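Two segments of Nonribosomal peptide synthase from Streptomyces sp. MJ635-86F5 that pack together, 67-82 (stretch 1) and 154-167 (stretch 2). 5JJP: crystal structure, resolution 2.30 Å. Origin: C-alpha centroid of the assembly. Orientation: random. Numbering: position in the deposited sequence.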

# COMPACT_ATOMS: atom_id res chain seq x y z
N ALA A 67 15.42 4.13 14.28
CA ALA A 67 15.57 4.47 15.70
C ALA A 67 14.18 4.83 16.25
O ALA A 67 13.81 4.44 17.36
CB ALA A 67 16.56 5.63 15.91
N GLN A 68 13.44 5.61 15.47
CA GLN A 68 12.13 6.05 15.94
C GLN A 68 11.15 4.82 16.01
O GLN A 68 10.42 4.67 17.01
CB GLN A 68 11.60 7.17 15.06
CG GLN A 68 10.31 7.79 15.54
CD GLN A 68 10.50 8.72 16.72
OE1 GLN A 68 11.16 8.40 17.70
NE2 GLN A 68 9.90 9.91 16.63
N ALA A 69 11.19 3.93 15.02
CA ALA A 69 10.43 2.71 15.05
C ALA A 69 10.73 1.90 16.31
O ALA A 69 9.82 1.38 16.97
CB ALA A 69 10.70 1.87 13.82
N ASP A 70 12.02 1.75 16.60
CA ASP A 70 12.44 0.97 17.74
C ASP A 70 12.00 1.64 19.08
O ASP A 70 11.63 0.93 20.04
CB ASP A 70 13.97 0.77 17.73
CG ASP A 70 14.44 -0.19 16.63
OD1 ASP A 70 13.61 -0.91 16.07
OD2 ASP A 70 15.64 -0.15 16.26
N ALA A 71 12.08 2.97 19.15
CA ALA A 71 11.73 3.64 20.38
C ALA A 71 10.25 3.49 20.61
O ALA A 71 9.80 3.25 21.72
CB ALA A 71 12.13 5.08 20.33
N TYR A 72 9.48 3.65 19.55
CA TYR A 72 8.06 3.51 19.63
C TYR A 72 7.69 2.11 20.09
O TYR A 72 6.77 1.92 20.86
CB TYR A 72 7.42 3.81 18.28
CG TYR A 72 7.24 5.28 17.91
CD1 TYR A 72 7.74 6.33 18.72
CD2 TYR A 72 6.61 5.62 16.76
CE1 TYR A 72 7.58 7.66 18.37
CE2 TYR A 72 6.47 6.94 16.39
CZ TYR A 72 6.97 7.97 17.20
OH TYR A 72 6.73 9.27 16.83
N ALA A 73 8.36 1.12 19.49
CA ALA A 73 8.08 -0.31 19.76
C ALA A 73 8.30 -0.65 21.20
O ALA A 73 7.47 -1.32 21.81
CB ALA A 73 8.93 -1.21 18.87
N ALA A 74 9.41 -0.18 21.77
CA ALA A 74 9.69 -0.39 23.20
C ALA A 74 8.55 0.16 24.10
O ALA A 74 8.08 -0.54 24.99
CB ALA A 74 11.02 0.27 23.58
N GLU A 75 8.09 1.38 23.83
CA GLU A 75 7.01 1.98 24.62
C GLU A 75 5.66 1.27 24.38
O GLU A 75 4.94 0.99 25.32
CB GLU A 75 6.91 3.47 24.34
CG GLU A 75 8.06 4.28 24.91
CD GLU A 75 8.12 5.70 24.34
OE1 GLU A 75 7.87 6.67 25.13
OE2 GLU A 75 8.41 5.87 23.09
N LEU A 76 5.36 0.91 23.13
CA LEU A 76 4.14 0.21 22.86
C LEU A 76 4.16 -1.16 23.53
O LEU A 76 3.12 -1.61 24.00
CB LEU A 76 3.86 0.06 21.37
CG LEU A 76 3.48 1.36 20.68
CD1 LEU A 76 3.51 1.19 19.18
CD2 LEU A 76 2.12 1.82 21.09
N ASP A 77 5.34 -1.80 23.58
CA ASP A 77 5.42 -3.15 24.12
C ASP A 77 5.17 -3.14 25.63
O ASP A 77 4.78 -4.17 26.20
CB ASP A 77 6.77 -3.79 23.83
CG ASP A 77 6.77 -5.30 24.04
OD1 ASP A 77 5.84 -6.01 23.70
OD2 ASP A 77 7.77 -5.81 24.54
N ALA A 78 5.36 -1.98 26.28
CA ALA A 78 5.12 -1.90 27.72
C ALA A 78 3.60 -1.93 28.01
O ALA A 78 3.20 -2.00 29.16
CB ALA A 78 5.74 -0.65 28.32
N LEU A 79 2.76 -1.82 26.98
CA LEU A 79 1.32 -1.84 27.19
C LEU A 79 0.78 -3.24 27.37
O LEU A 79 -0.37 -3.42 27.77
CB LEU A 79 0.60 -1.13 26.06
CG LEU A 79 1.00 0.32 25.88
CD1 LEU A 79 0.25 0.89 24.71
CD2 LEU A 79 0.68 1.09 27.13
N GLY A 80 1.60 -4.24 27.11
CA GLY A 80 1.21 -5.62 27.40
C GLY A 80 0.29 -6.23 26.38
O GLY A 80 -0.29 -7.28 26.66
N LEU A 81 0.16 -5.63 25.19
CA LEU A 81 -0.70 -6.22 24.16
C LEU A 81 -0.08 -7.52 23.61
O LEU A 81 1.12 -7.66 23.61
CB LEU A 81 -0.97 -5.26 23.02
CG LEU A 81 -1.57 -3.90 23.40
CD1 LEU A 81 -1.67 -3.06 22.13
CD2 LEU A 81 -2.95 -4.07 23.99
N ASP A 82 -0.93 -8.40 23.10
CA ASP A 82 -0.49 -9.69 22.55
C ASP A 82 -0.37 -9.63 21.02
O ASP A 82 -1.07 -8.83 20.40
CB ASP A 82 -1.56 -10.75 22.89
CG ASP A 82 -0.99 -12.17 23.03
OD1 ASP A 82 0.24 -12.36 22.91
OD2 ASP A 82 -1.78 -13.07 23.33
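Stretch 2 (154-167) RFGPKGVTTEQLPA

A glycine at which backbone and neighbour make the same demand is the most telling feature of this contact. Gly159 adopts phi/psi of 135/-156°, angles at which a CB would be jammed against the carbonyl oxygen of Lys158; the same CB would also lie 2.8 Å from Glu75 OE2, a clash. The bare alpha carbon instead lets the helix and the hairpin draw together: Tyr72 and Gly159 are nearest neighbours in register, CA to CA 6.0 Å, with Tyr72 CE1 3.8 Å and Glu75 OE2 3.6 Å from Gly159 CA.

The general principle is that a hairpin lying along a helix can bring its exposed backbone groups within reach of the helix side chains, and close approach is easiest where no side chain stands in the way. Stretch 2 runs as a strand through 154-156, reverses in a type I turn from Gly156 to Gly159, and returns as a second strand from 159. The pairing is closed by Gly156 N to Gly159 O (3.0 Å) and continues with Thr161 N to Arg154 O (3.0 Å). The returning strand runs nearly along helix 67-77, at 22° (signed crossing angle -22°) with axes approaching to 7.5 Å; the outgoing strand is nearly antiparallel to the helix, at 156°, and farther off at 10.5 Å.

At the turn, Tyr72 supplies the short polar link: its OH donates to Gly156 O at 2.7 Å, near the plane of the ring. One face of that ring is covered by Phe155, whose CB lies 4.3 Å from the ring centroid in a CH-pi contact, while the two aromatic rings meet obliquely with planes at 59°. Also at the turn, a water donates to both Gln68 OE1 (2.9 Å) and Pro157 O (3.1 Å), bridging the helix to the turn.

Just under one helical turn on from Tyr72, the carboxylate of Glu75 receives Val160 N in two weak hydrogen bonds, 3.4 Å to OE1 and 3.3 Å to OE2. The Val160 side chain packs against the helix, with CG2 3.9 Å from Tyr72 CD1, CG1 4.1 Å from Leu76 CD2 and CB 4.0 Å from Glu75 CB.

Around the corner at Glu163, contact passes to the end of stretch 1. The CA-to-CB bond of Leu79 points toward stretch 2; its CD2 lies 3.6 Å from Thr162 OG1, just before the corner, and 3.9 Å from Leu165 CD2, beyond it. Pro166 CG rests 4.1 Å from Leu79 CB and 3.8 Å from Leu81 CD2, and a second water joins Leu79 O (3.0 Å) to Ala167 O (2.7 Å). Altogether the two stretches bury 573 Å².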

# COMPACT_ATOMS: atom_id res chain seq x y z
N ARG A 154 -0.85 8.44 22.03
CA ARG A 154 -0.41 9.34 21.00
C ARG A 154 1.00 9.05 20.73
O ARG A 154 1.76 8.68 21.64
CB ARG A 154 -0.51 10.77 21.44
CG ARG A 154 -1.93 11.26 21.57
CD ARG A 154 -2.03 12.43 22.54
NE ARG A 154 -3.45 12.75 22.76
CZ ARG A 154 -4.18 13.40 21.87
NH1 ARG A 154 -3.64 13.77 20.72
NH2 ARG A 154 -5.45 13.63 22.12
N PHE A 155 1.40 9.28 19.48
CA PHE A 155 2.83 9.19 19.14
C PHE A 155 3.26 10.52 18.54
O PHE A 155 2.49 11.17 17.84
CB PHE A 155 3.09 8.03 18.18
CG PHE A 155 2.43 8.17 16.86
CD1 PHE A 155 1.17 7.70 16.66
CD2 PHE A 155 3.08 8.80 15.82
CE1 PHE A 155 0.53 7.87 15.44
CE2 PHE A 155 2.43 9.01 14.60
CZ PHE A 155 1.15 8.54 14.42
N GLY A 156 4.47 10.93 18.82
CA GLY A 156 5.03 12.18 18.22
C GLY A 156 6.53 12.19 18.38
O GLY A 156 7.13 11.15 18.70
N PRO A 157 7.15 13.36 18.24
CA PRO A 157 8.64 13.44 18.22
C PRO A 157 9.28 12.90 19.49
O PRO A 157 10.32 12.22 19.39
CB PRO A 157 8.92 14.96 18.12
CG PRO A 157 7.63 15.59 17.67
CD PRO A 157 6.51 14.67 18.08
N LYS A 158 8.66 13.14 20.65
CA LYS A 158 9.20 12.68 21.92
C LYS A 158 8.95 11.20 22.25
O LYS A 158 9.66 10.64 23.10
CB LYS A 158 8.66 13.54 23.06
CG LYS A 158 7.16 13.44 23.34
CD LYS A 158 6.65 12.09 23.89
CE LYS A 158 7.50 11.40 24.97
NZ LYS A 158 7.19 11.80 26.37
N GLY A 159 8.02 10.54 21.57
CA GLY A 159 7.73 9.14 21.82
C GLY A 159 6.25 8.90 21.90
O GLY A 159 5.46 9.69 21.35
N VAL A 160 5.86 7.83 22.59
CA VAL A 160 4.47 7.43 22.74
C VAL A 160 4.01 7.67 24.17
O VAL A 160 4.56 7.07 25.10
CB VAL A 160 4.31 5.94 22.49
CG1 VAL A 160 2.90 5.49 22.81
CG2 VAL A 160 4.70 5.59 21.04
N THR A 161 3.00 8.52 24.34
CA THR A 161 2.39 8.77 25.63
C THR A 161 0.97 8.20 25.63
O THR A 161 0.25 8.33 24.65
CB THR A 161 2.36 10.27 25.94
OG1 THR A 161 1.75 10.98 24.86
CG2 THR A 161 3.78 10.78 26.08
N THR A 162 0.61 7.52 26.71
CA THR A 162 -0.63 6.78 26.77
C THR A 162 -1.62 7.48 27.66
O THR A 162 -1.40 7.59 28.84
CB THR A 162 -0.39 5.36 27.32
OG1 THR A 162 0.47 4.60 26.44
CG2 THR A 162 -1.71 4.59 27.45
N GLU A 163 -2.74 7.93 27.10
CA GLU A 163 -3.77 8.67 27.84
C GLU A 163 -4.70 7.70 28.58
O GLU A 163 -5.21 8.03 29.64
CB GLU A 163 -4.58 9.63 26.95
CG GLU A 163 -3.74 10.50 26.01
CD GLU A 163 -2.89 11.57 26.72
OE1 GLU A 163 -3.14 11.87 27.90
OE2 GLU A 163 -1.96 12.12 26.07
N GLN A 164 -4.89 6.51 28.03
CA GLN A 164 -5.74 5.48 28.64
C GLN A 164 -5.18 4.10 28.34
O GLN A 164 -5.07 3.73 27.20
CB GLN A 164 -7.14 5.60 28.12
CG GLN A 164 -7.85 4.27 28.23
CD GLN A 164 -8.54 4.00 29.57
OE1 GLN A 164 -9.60 4.55 29.89
NE2 GLN A 164 -7.91 3.12 30.38
N LEU A 165 -4.76 3.38 29.37
CA LEU A 165 -4.18 2.07 29.20
C LEU A 165 -5.20 1.10 28.67
O LEU A 165 -6.40 1.15 29.06
CB LEU A 165 -3.69 1.50 30.51
CG LEU A 165 -2.51 2.23 31.17
CD1 LEU A 165 -2.29 1.64 32.56
CD2 LEU A 165 -1.22 2.11 30.36
N PRO A 166 -4.76 0.20 27.79
CA PRO A 166 -5.65 -0.86 27.36
C PRO A 166 -5.92 -1.80 28.52
O PRO A 166 -5.20 -1.79 29.52
CB PRO A 166 -4.86 -1.61 26.29
CG PRO A 166 -3.45 -1.24 26.54
CD PRO A 166 -3.46 0.15 27.12
N ALA A 167 -6.97 -2.60 28.37
CA ALA A 167 -7.39 -3.57 29.37
C ALA A 167 -6.25 -4.53 29.65
O ALA A 167 -5.43 -4.81 28.77
CB ALA A 167 -8.59 -4.33 28.84
O HOH W 1 10.67 9.33 20.37
O HOH W 2 -2.82 -5.04 28.15